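Side-chain contacts in protein TASOR (Homo sapiens, PDB 6TL1), which contributes a pseudo-PARP domain to the HUSH complex, which maintains epigenetic silencing at H3K9me3-rich loci, including transposable elements: residues Glu15-Ile20 with Pro201-Ser206; Val107-Tyr112 with Phe132-Gly137. One frame throughout, in Å; residues are numbered along the deposited sequence.

Contact 1 (Glu15-Ile20 with Pro201-Ser206); sequences EDVVNI and PYAVVS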
ATOM      1  N   GLU A  15      11.826 -12.125  10.420  1.00 44.62           N
ATOM      2  CA  GLU A  15      12.784 -11.611   9.452  1.00 48.01           C
ATOM      3  C   GLU A  15      12.238 -11.642   8.032  1.00 44.23           C
ATOM      4  O   GLU A  15      12.675 -10.834   7.209  1.00 43.66           O
ATOM      5  CB  GLU A  15      14.079 -12.432   9.506  1.00 49.79           C
ATOM      6  CG  GLU A  15      14.811 -12.393  10.850  1.00 53.55           C
ATOM      7  CD  GLU A  15      15.158 -10.984  11.307  1.00 61.70           C
ATOM      8  OE1 GLU A  15      15.467 -10.130  10.447  1.00 64.01           O
ATOM      9  OE2 GLU A  15      15.108 -10.728  12.532  1.00 66.93           O
ATOM     10  N   ASP A  16      11.266 -12.517   7.750  1.00 39.29           N
ATOM     11  CA  ASP A  16      10.532 -12.458   6.485  1.00 46.45           C
ATOM     12  C   ASP A  16       9.765 -11.145   6.341  1.00 41.93           C
ATOM     13  O   ASP A  16       9.735 -10.547   5.259  1.00 41.44           O
ATOM     14  CB  ASP A  16       9.576 -13.649   6.361  1.00 49.42           C
ATOM     15  CG  ASP A  16      10.276 -14.938   5.939  1.00 57.11           C
ATOM     16  OD1 ASP A  16      11.461 -14.895   5.546  1.00 58.43           O
ATOM     17  OD2 ASP A  16       9.628 -16.005   6.004  1.00 60.95           O
ATOM     18  N   VAL A  17       9.071 -10.722   7.400  1.00 41.94           N
ATOM     19  CA  VAL A  17       8.318  -9.472   7.341  1.00 43.49           C
ATOM     20  C   VAL A  17       9.267  -8.295   7.176  1.00 40.27           C
ATOM     21  O   VAL A  17       9.037  -7.400   6.360  1.00 39.77           O
ATOM     22  CB  VAL A  17       7.445  -9.306   8.594  1.00 44.54           C
ATOM     23  CG1 VAL A  17       6.704  -7.966   8.545  1.00 40.94           C
ATOM     24  CG2 VAL A  17       6.473 -10.465   8.702  1.00 42.09           C
ATOM     25  N   VAL A  18      10.345  -8.284   7.960  1.00 37.88           N
ATOM     26  CA  VAL A  18      11.358  -7.247   7.822  1.00 38.87           C
ATOM     27  C   VAL A  18      11.970  -7.297   6.432  1.00 38.26           C
ATOM     28  O   VAL A  18      12.260  -6.247   5.847  1.00 41.81           O
ATOM     29  CB  VAL A  18      12.418  -7.371   8.936  1.00 43.52           C
ATOM     30  CG1 VAL A  18      13.637  -6.549   8.612  1.00 45.56           C
ATOM     31  CG2 VAL A  18      11.836  -6.911  10.264  1.00 44.67           C
ATOM     32  N   ASN A  19      12.109  -8.499   5.844  1.00 36.61           N
ATOM     33  CA  ASN A  19      12.718  -8.576   4.519  1.00 38.07           C
ATOM     34  C   ASN A  19      11.834  -7.943   3.455  1.00 39.90           C
ATOM     35  O   ASN A  19      12.354  -7.432   2.457  1.00 40.42           O
ATOM     36  CB  ASN A  19      13.013 -10.017   4.100  1.00 37.91           C
ATOM     37  CG  ASN A  19      14.212 -10.599   4.824  1.00 36.20           C
ATOM     38  OD1 ASN A  19      14.963  -9.872   5.435  1.00 38.11           O
ATOM     39  ND2 ASN A  19      14.409 -11.913   4.719  1.00 36.58           N
ATOM     40  N   ILE A  20      10.512  -7.994   3.631  1.00 38.12           N
ATOM     41  CA  ILE A  20       9.616  -7.288   2.715  1.00 38.41           C
ATOM     42  C   ILE A  20       9.905  -5.792   2.765  1.00 36.59           C
ATOM     43  O   ILE A  20      10.031  -5.131   1.728  1.00 39.17           O
ATOM     44  CB  ILE A  20       8.149  -7.587   3.071  1.00 37.65           C
ATOM     45  CG1 ILE A  20       7.841  -9.085   2.898  1.00 34.89           C
ATOM     46  CG2 ILE A  20       7.200  -6.740   2.205  1.00 38.48           C
ATOM     47  CD1 ILE A  20       6.559  -9.474   3.565  1.00 38.74           C
ATOM     48  N   PRO A 201      -4.690  -6.427   4.246  1.00 41.31           N
ATOM     49  CA  PRO A 201      -3.633  -6.306   5.261  1.00 40.06           C
ATOM     50  C   PRO A 201      -2.972  -7.652   5.535  1.00 42.69           C
ATOM     51  O   PRO A 201      -3.641  -8.681   5.680  1.00 38.24           O
ATOM     52  CB  PRO A 201      -4.373  -5.777   6.490  1.00 41.92           C
ATOM     53  CG  PRO A 201      -5.771  -6.216   6.299  1.00 46.09           C
ATOM     54  CD  PRO A 201      -6.027  -6.193   4.814  1.00 46.18           C
ATOM     55  N   TYR A 202      -1.645  -7.634   5.578  1.00 38.72           N
ATOM     56  CA  TYR A 202      -0.799  -8.813   5.704  1.00 38.56           C
ATOM     57  C   TYR A 202       0.071  -8.805   6.953  1.00 36.00           C
ATOM     58  O   TYR A 202       0.212  -9.843   7.609  1.00 39.84           O
ATOM     59  CB  TYR A 202       0.088  -8.911   4.443  1.00 38.51           C
ATOM     60  CG  TYR A 202       1.114 -10.014   4.472  1.00 38.05           C
ATOM     61  CD1 TYR A 202       0.759 -11.320   4.147  1.00 41.61           C
ATOM     62  CD2 TYR A 202       2.447  -9.747   4.793  1.00 38.48           C
ATOM     63  CE1 TYR A 202       1.692 -12.337   4.171  1.00 48.49           C
ATOM     64  CE2 TYR A 202       3.383 -10.760   4.826  1.00 38.96           C
ATOM     65  CZ  TYR A 202       3.010 -12.043   4.504  1.00 44.00           C
ATOM     66  OH  TYR A 202       3.950 -13.053   4.527  1.00 48.39           O
ATOM     67  N   ALA A 203       0.644  -7.656   7.319  1.00 33.31           N
ATOM     68  CA  ALA A 203       1.509  -7.585   8.489  1.00 37.85           C
ATOM     69  C   ALA A 203       1.533  -6.156   9.004  1.00 39.97           C
ATOM     70  O   ALA A 203       1.215  -5.212   8.281  1.00 43.10           O
ATOM     71  CB  ALA A 203       2.938  -8.056   8.166  1.00 32.84           C
ATOM     72  N   VAL A 204       1.924  -6.012  10.271  1.00 37.80           N
ATOM     73  CA  VAL A 204       2.105  -4.713  10.911  1.00 35.81           C
ATOM     74  C   VAL A 204       3.450  -4.713  11.625  1.00 38.95           C
ATOM     75  O   VAL A 204       3.793  -5.683  12.312  1.00 41.12           O
ATOM     76  CB  VAL A 204       0.976  -4.394  11.908  1.00 45.95           C
ATOM     77  CG1 VAL A 204       1.090  -2.961  12.394  1.00 45.94           C
ATOM     78  CG2 VAL A 204      -0.390  -4.638  11.264  1.00 48.90           C
ATOM     79  N   VAL A 205       4.209  -3.636  11.452  1.00 35.15           N
ATOM     80  CA  VAL A 205       5.470  -3.441  12.151  1.00 37.03           C
ATOM     81  C   VAL A 205       5.438  -2.080  12.824  1.00 39.54           C
ATOM     82  O   VAL A 205       4.778  -1.144  12.359  1.00 46.98           O
ATOM     83  CB  VAL A 205       6.679  -3.518  11.202  1.00 38.65           C
ATOM     84  CG1 VAL A 205       6.808  -4.907  10.602  1.00 37.96           C
ATOM     85  CG2 VAL A 205       6.552  -2.452  10.117  1.00 39.87           C
ATOM     86  N   SER A 206       6.144  -1.981  13.938  1.00 39.13           N
ATOM     87  CA  SER A 206       6.405  -0.714  14.596  1.00 43.20           C
ATOM     88  C   SER A 206       7.877  -0.380  14.386  1.00 40.14           C
ATOM     89  O   SER A 206       8.735  -1.260  14.475  1.00 44.55           O
ATOM     90  CB  SER A 206       6.071  -0.791  16.084  1.00 48.53           C
ATOM     91  OG  SER A 206       4.670  -0.870  16.282  1.00 51.94           O
TER

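Contact 2 (Val107-Tyr112 with Phe132-Gly137); sequences VYLSRY and FKIMKG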
ATOM      1  N   VAL A 107      -8.178   4.109  -2.837  1.00 39.77           N
ATOM      2  CA  VAL A 107      -7.314   4.070  -1.668  1.00 39.70           C
ATOM      3  C   VAL A 107      -5.871   4.176  -2.133  1.00 36.29           C
ATOM      4  O   VAL A 107      -5.492   3.597  -3.156  1.00 38.09           O
ATOM      5  CB  VAL A 107      -7.563   2.802  -0.820  1.00 40.68           C
ATOM      6  CG1 VAL A 107      -9.067   2.693  -0.487  1.00 41.31           C
ATOM      7  CG2 VAL A 107      -7.076   1.542  -1.526  1.00 37.13           C
ATOM      8  N   TYR A 108      -5.074   4.937  -1.395  1.00 33.38           N
ATOM      9  CA  TYR A 108      -3.689   5.212  -1.756  1.00 38.10           C
ATOM     10  C   TYR A 108      -2.746   4.411  -0.861  1.00 34.80           C
ATOM     11  O   TYR A 108      -2.886   4.434   0.363  1.00 35.85           O
ATOM     12  CB  TYR A 108      -3.392   6.703  -1.617  1.00 37.33           C
ATOM     13  CG  TYR A 108      -3.847   7.573  -2.765  1.00 38.74           C
ATOM     14  CD1 TYR A 108      -3.012   7.793  -3.851  1.00 34.94           C
ATOM     15  CD2 TYR A 108      -5.086   8.210  -2.745  1.00 39.57           C
ATOM     16  CE1 TYR A 108      -3.391   8.583  -4.887  1.00 32.50           C
ATOM     17  CE2 TYR A 108      -5.479   9.027  -3.793  1.00 40.99           C
ATOM     18  CZ  TYR A 108      -4.624   9.206  -4.861  1.00 39.37           C
ATOM     19  OH  TYR A 108      -4.964  10.014  -5.922  1.00 38.18           O
ATOM     20  N   LEU A 109      -1.781   3.725  -1.465  1.00 35.04           N
ATOM     21  CA  LEU A 109      -0.746   3.006  -0.725  1.00 35.86           C
ATOM     22  C   LEU A 109       0.631   3.403  -1.244  1.00 34.83           C
ATOM     23  O   LEU A 109       0.802   3.636  -2.439  1.00 33.41           O
ATOM     24  CB  LEU A 109      -0.928   1.467  -0.844  1.00 33.70           C
ATOM     25  CG  LEU A 109      -2.223   0.865  -0.287  1.00 33.07           C
ATOM     26  CD1 LEU A 109      -2.301  -0.616  -0.528  1.00 28.70           C
ATOM     27  CD2 LEU A 109      -2.242   1.103   1.215  1.00 31.37           C
ATOM     28  N   SER A 110       1.620   3.460  -0.339  1.00 33.81           N
ATOM     29  CA  SER A 110       2.995   3.772  -0.734  1.00 37.26           C
ATOM     30  C   SER A 110       3.638   2.575  -1.416  1.00 35.31           C
ATOM     31  O   SER A 110       3.498   1.433  -0.970  1.00 35.47           O
ATOM     32  CB  SER A 110       3.861   4.152   0.472  1.00 38.56           C
ATOM     33  OG  SER A 110       3.596   5.443   0.965  1.00 38.36           O
ATOM     34  N   ARG A 111       4.348   2.850  -2.503  1.00 32.44           N
ATOM     35  CA  ARG A 111       5.150   1.833  -3.178  1.00 36.20           C
ATOM     36  C   ARG A 111       6.401   1.483  -2.375  1.00 36.10           C
ATOM     37  O   ARG A 111       6.905   0.355  -2.463  1.00 36.05           O
ATOM     38  CB  ARG A 111       5.542   2.341  -4.569  1.00 37.66           C
ATOM     39  CG  ARG A 111       6.605   1.548  -5.302  1.00 44.72           C
ATOM     40  CD  ARG A 111       6.597   1.841  -6.798  1.00 48.61           C
ATOM     41  NE  ARG A 111       7.784   1.296  -7.460  1.00 52.62           N
ATOM     42  CZ  ARG A 111       8.249   1.702  -8.643  1.00 51.05           C
ATOM     43  NH1 ARG A 111       7.634   2.669  -9.308  1.00 49.69           N
ATOM     44  NH2 ARG A 111       9.337   1.140  -9.160  1.00 47.66           N
ATOM     45  N   TYR A 112       6.934   2.439  -1.623  1.00 34.35           N
ATOM     46  CA  TYR A 112       8.240   2.319  -0.993  1.00 36.04           C
ATOM     47  C   TYR A 112       8.103   2.389   0.519  1.00 36.25           C
ATOM     48  O   TYR A 112       7.406   3.263   1.045  1.00 37.22           O
ATOM     49  CB  TYR A 112       9.187   3.416  -1.482  1.00 34.50           C
ATOM     50  CG  TYR A 112       9.539   3.330  -2.948  1.00 33.38           C
ATOM     51  CD1 TYR A 112      10.330   2.299  -3.416  1.00 37.66           C
ATOM     52  CD2 TYR A 112       9.083   4.285  -3.865  1.00 37.63           C
ATOM     53  CE1 TYR A 112      10.676   2.205  -4.742  1.00 40.51           C
ATOM     54  CE2 TYR A 112       9.422   4.195  -5.216  1.00 36.00           C
ATOM     55  CZ  TYR A 112      10.230   3.145  -5.636  1.00 37.74           C
ATOM     56  OH  TYR A 112      10.602   3.003  -6.945  1.00 39.90           O
ATOM     57  N   PHE A 132       0.392  -4.303   3.242  1.00 32.82           N
ATOM     58  CA  PHE A 132      -0.718  -4.892   2.506  1.00 34.54           C
ATOM     59  C   PHE A 132      -0.188  -5.794   1.413  1.00 35.65           C
ATOM     60  O   PHE A 132       0.773  -5.443   0.724  1.00 36.90           O
ATOM     61  CB  PHE A 132      -1.594  -3.817   1.859  1.00 33.10           C
ATOM     62  CG  PHE A 132      -2.299  -2.948   2.837  1.00 34.63           C
ATOM     63  CD1 PHE A 132      -1.708  -1.792   3.304  1.00 35.00           C
ATOM     64  CD2 PHE A 132      -3.563  -3.295   3.300  1.00 36.86           C
ATOM     65  CE1 PHE A 132      -2.371  -0.981   4.213  1.00 39.84           C
ATOM     66  CE2 PHE A 132      -4.223  -2.502   4.214  1.00 35.25           C
ATOM     67  CZ  PHE A 132      -3.621  -1.341   4.679  1.00 35.64           C
ATOM     68  N   LYS A 133      -0.842  -6.933   1.220  1.00 35.55           N
ATOM     69  CA  LYS A 133      -0.651  -7.642  -0.028  1.00 34.44           C
ATOM     70  C   LYS A 133      -1.650  -7.073  -1.028  1.00 35.58           C
ATOM     71  O   LYS A 133      -2.770  -6.700  -0.668  1.00 39.83           O
ATOM     72  CB  LYS A 133      -0.816  -9.156   0.126  1.00 35.93           C
ATOM     73  CG  LYS A 133      -2.205  -9.664   0.426  1.00 46.21           C
ATOM     74  CD  LYS A 133      -2.206 -11.198   0.355  1.00 46.78           C
ATOM     75  CE  LYS A 133      -3.542 -11.818   0.772  1.00 49.69           C
ATOM     76  NZ  LYS A 133      -3.428 -13.314   0.851  1.00 54.81           N
ATOM     77  N   ILE A 134      -1.205  -6.932  -2.275  1.00 36.84           N
ATOM     78  CA  ILE A 134      -1.989  -6.290  -3.318  1.00 35.84           C
ATOM     79  C   ILE A 134      -1.832  -7.097  -4.591  1.00 38.02           C
ATOM     80  O   ILE A 134      -0.885  -7.870  -4.752  1.00 40.42           O
ATOM     81  CB  ILE A 134      -1.560  -4.826  -3.584  1.00 35.54           C
ATOM     82  CG1 ILE A 134      -0.067  -4.793  -3.952  1.00 42.13           C
ATOM     83  CG2 ILE A 134      -1.864  -3.972  -2.375  1.00 28.01           C
ATOM     84  CD1 ILE A 134       0.473  -3.415  -4.313  1.00 39.49           C
ATOM     85  N   MET A 135      -2.785  -6.899  -5.494  1.00 34.71           N
ATOM     86  CA  MET A 135      -2.654  -7.304  -6.887  1.00 36.43           C
ATOM     87  C   MET A 135      -2.792  -6.057  -7.733  1.00 40.75           C
ATOM     88  O   MET A 135      -3.881  -5.471  -7.818  1.00 38.21           O
ATOM     89  CB  MET A 135      -3.708  -8.341  -7.255  1.00 38.30           C
ATOM     90  CG  MET A 135      -3.508  -9.658  -6.534  1.00 50.80           C
ATOM     91  SD  MET A 135      -4.735 -10.865  -7.053  1.00 57.46           S
ATOM     92  CE  MET A 135      -6.130 -10.219  -6.150  1.00 55.13           C
ATOM     93  N   LYS A 136      -1.686  -5.635  -8.344  1.00 41.06           N
ATOM     94  CA  LYS A 136      -1.773  -4.465  -9.189  1.00 42.29           C
ATOM     95  C   LYS A 136      -2.577  -4.765 -10.440  1.00 41.23           C
ATOM     96  O   LYS A 136      -3.145  -3.846 -11.030  1.00 41.58           O
ATOM     97  CB  LYS A 136      -0.379  -3.943  -9.555  1.00 46.67           C
ATOM     98  CG  LYS A 136       0.490  -3.572  -8.366  1.00 51.96           C
ATOM     99  CD  LYS A 136       1.629  -2.656  -8.804  1.00 57.43           C
ATOM    100  CE  LYS A 136       2.852  -3.415  -9.278  1.00 57.54           C
ATOM    101  NZ  LYS A 136       3.417  -4.299  -8.222  1.00 64.11           N
ATOM    102  N   GLY A 137      -2.650  -6.035 -10.836  1.00 43.13           N
ATOM    103  CA  GLY A 137      -3.458  -6.419 -11.981  1.00 41.82           C
ATOM    104  C   GLY A 137      -3.041  -5.668 -13.231  1.00 44.81           C
ATOM    105  O   GLY A 137      -1.848  -5.441 -13.492  1.00 44.12           O
TER

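Contact 1 (Glu15-Ile20 with Pro201-Ser206)
Helix-on-sheet packing in the pseudo-PARP domain brings Val17 and Ile20, one helical turn apart on helix 12-22, down onto Tyr202, Ala203 and Val205 of strand 199-209. The two short segments run almost perpendicular, at 88°, with their axes 9.7 Å apart at closest approach. Val17 does most of the work through one methyl. Its CG1, anti to the backbone N (chi1 178°), reaches the sheet at Val205 CG1, 3.7 Å away. The same Val17 CG1 lies 3.8 Å from Ala203 CB. The side chains of Val17 and Val205 pass alongside each other in opposite directions. A turn later, Ile20 sends its terminal CD1 to one corner of an aromatic ring, lying 3.7 Å from Tyr202 CE2 and approaching at a slant.

Tyr202 and Ala203, consecutive residues, both point to the helix, consistent with the classic beta bulge they form opposite Ile131 of the adjacent strand 126-134. The apolar surface continues beyond the strand: Val17 also rests on Leu41 and Ile131, and Ile20 on Tyr72 and Phe74. Every contact between the two segments is apolar, so the helix is held here by methyl groups packed against one another and, at a slant, against an aromatic ring, an attachment consistent with hydrophobic burial rather than directional bonding.

Contact 2 (Val107-Tyr112 with Phe132-Gly137)
Two beta-sheets of the pseudo-PARP domain meet where Leu109, on strand 107-110, sets its branched end against Phe132 and Ile134 of strand 126-134. The first strand is an outermost member of the four-stranded mixed sheet, and the second belongs to the five-stranded antiparallel sheet. Phe132 and Ile134 are alternate residues of their strand, which puts both side chains on the side facing Leu109, while Lys133 between them points away.

The two methyls of the leucine divide the work. Leu109 CD2 comes in obliquely at one side of the aromatic ring, 3.6 Å from Phe132 CD1 and 3.7 Å from Phe132 CE1. Leu109 CD1 lies nearer the root of the ring, with Phe132 CB and Phe132 CG each 4.1 Å from it, and it also reaches the isoleucine, 3.9 Å from Ile134 CG2. The leucine and phenylalanine side chains cross at about a right angle, whereas leucine and isoleucine run past one another in opposite senses. In Ile134 the longer branch, CG1, sits between the backbone N and the carbonyl carbon (chi1 57°), which turns the CG2 methyl to the leucine.

Around this trio the apolar setting is continued by Val199, touched by all three side chains, and by Ala73, against which Leu109 and Ile134 rest. Backbone hydrogen bonds with Tyr182 and Ala73, respectively, tie Leu109 to strand 181-184 of the mixed sheet and Phe132 to strand 71-77 of the antiparallel one. Between the segments themselves the contact is wholly hydrophobic: three buried side chains join the two sheets through van der Waals contact and the exclusion of water.

Both contacts are buried and apolar, yet contact 2 lies close to the centre of the chain, whereas contact 1 sits farther out and includes the partly exposed Ile20 and Tyr202. They share the five-stranded antiparallel sheet: contact 1 places a helix on strand 199-209, and contact 2 joins its neighbour, strand 126-134, to the other sheet. Their centres are about 14 Å apart, and they touch where Pro201 N comes within 3.5 Å of Phe132 CD2. Contact 2 is nested in the chain loop closed by contact 1. Aliphatic groups meet an aromatic ring in each, but leucine uses both methyls where isoleucine offers one.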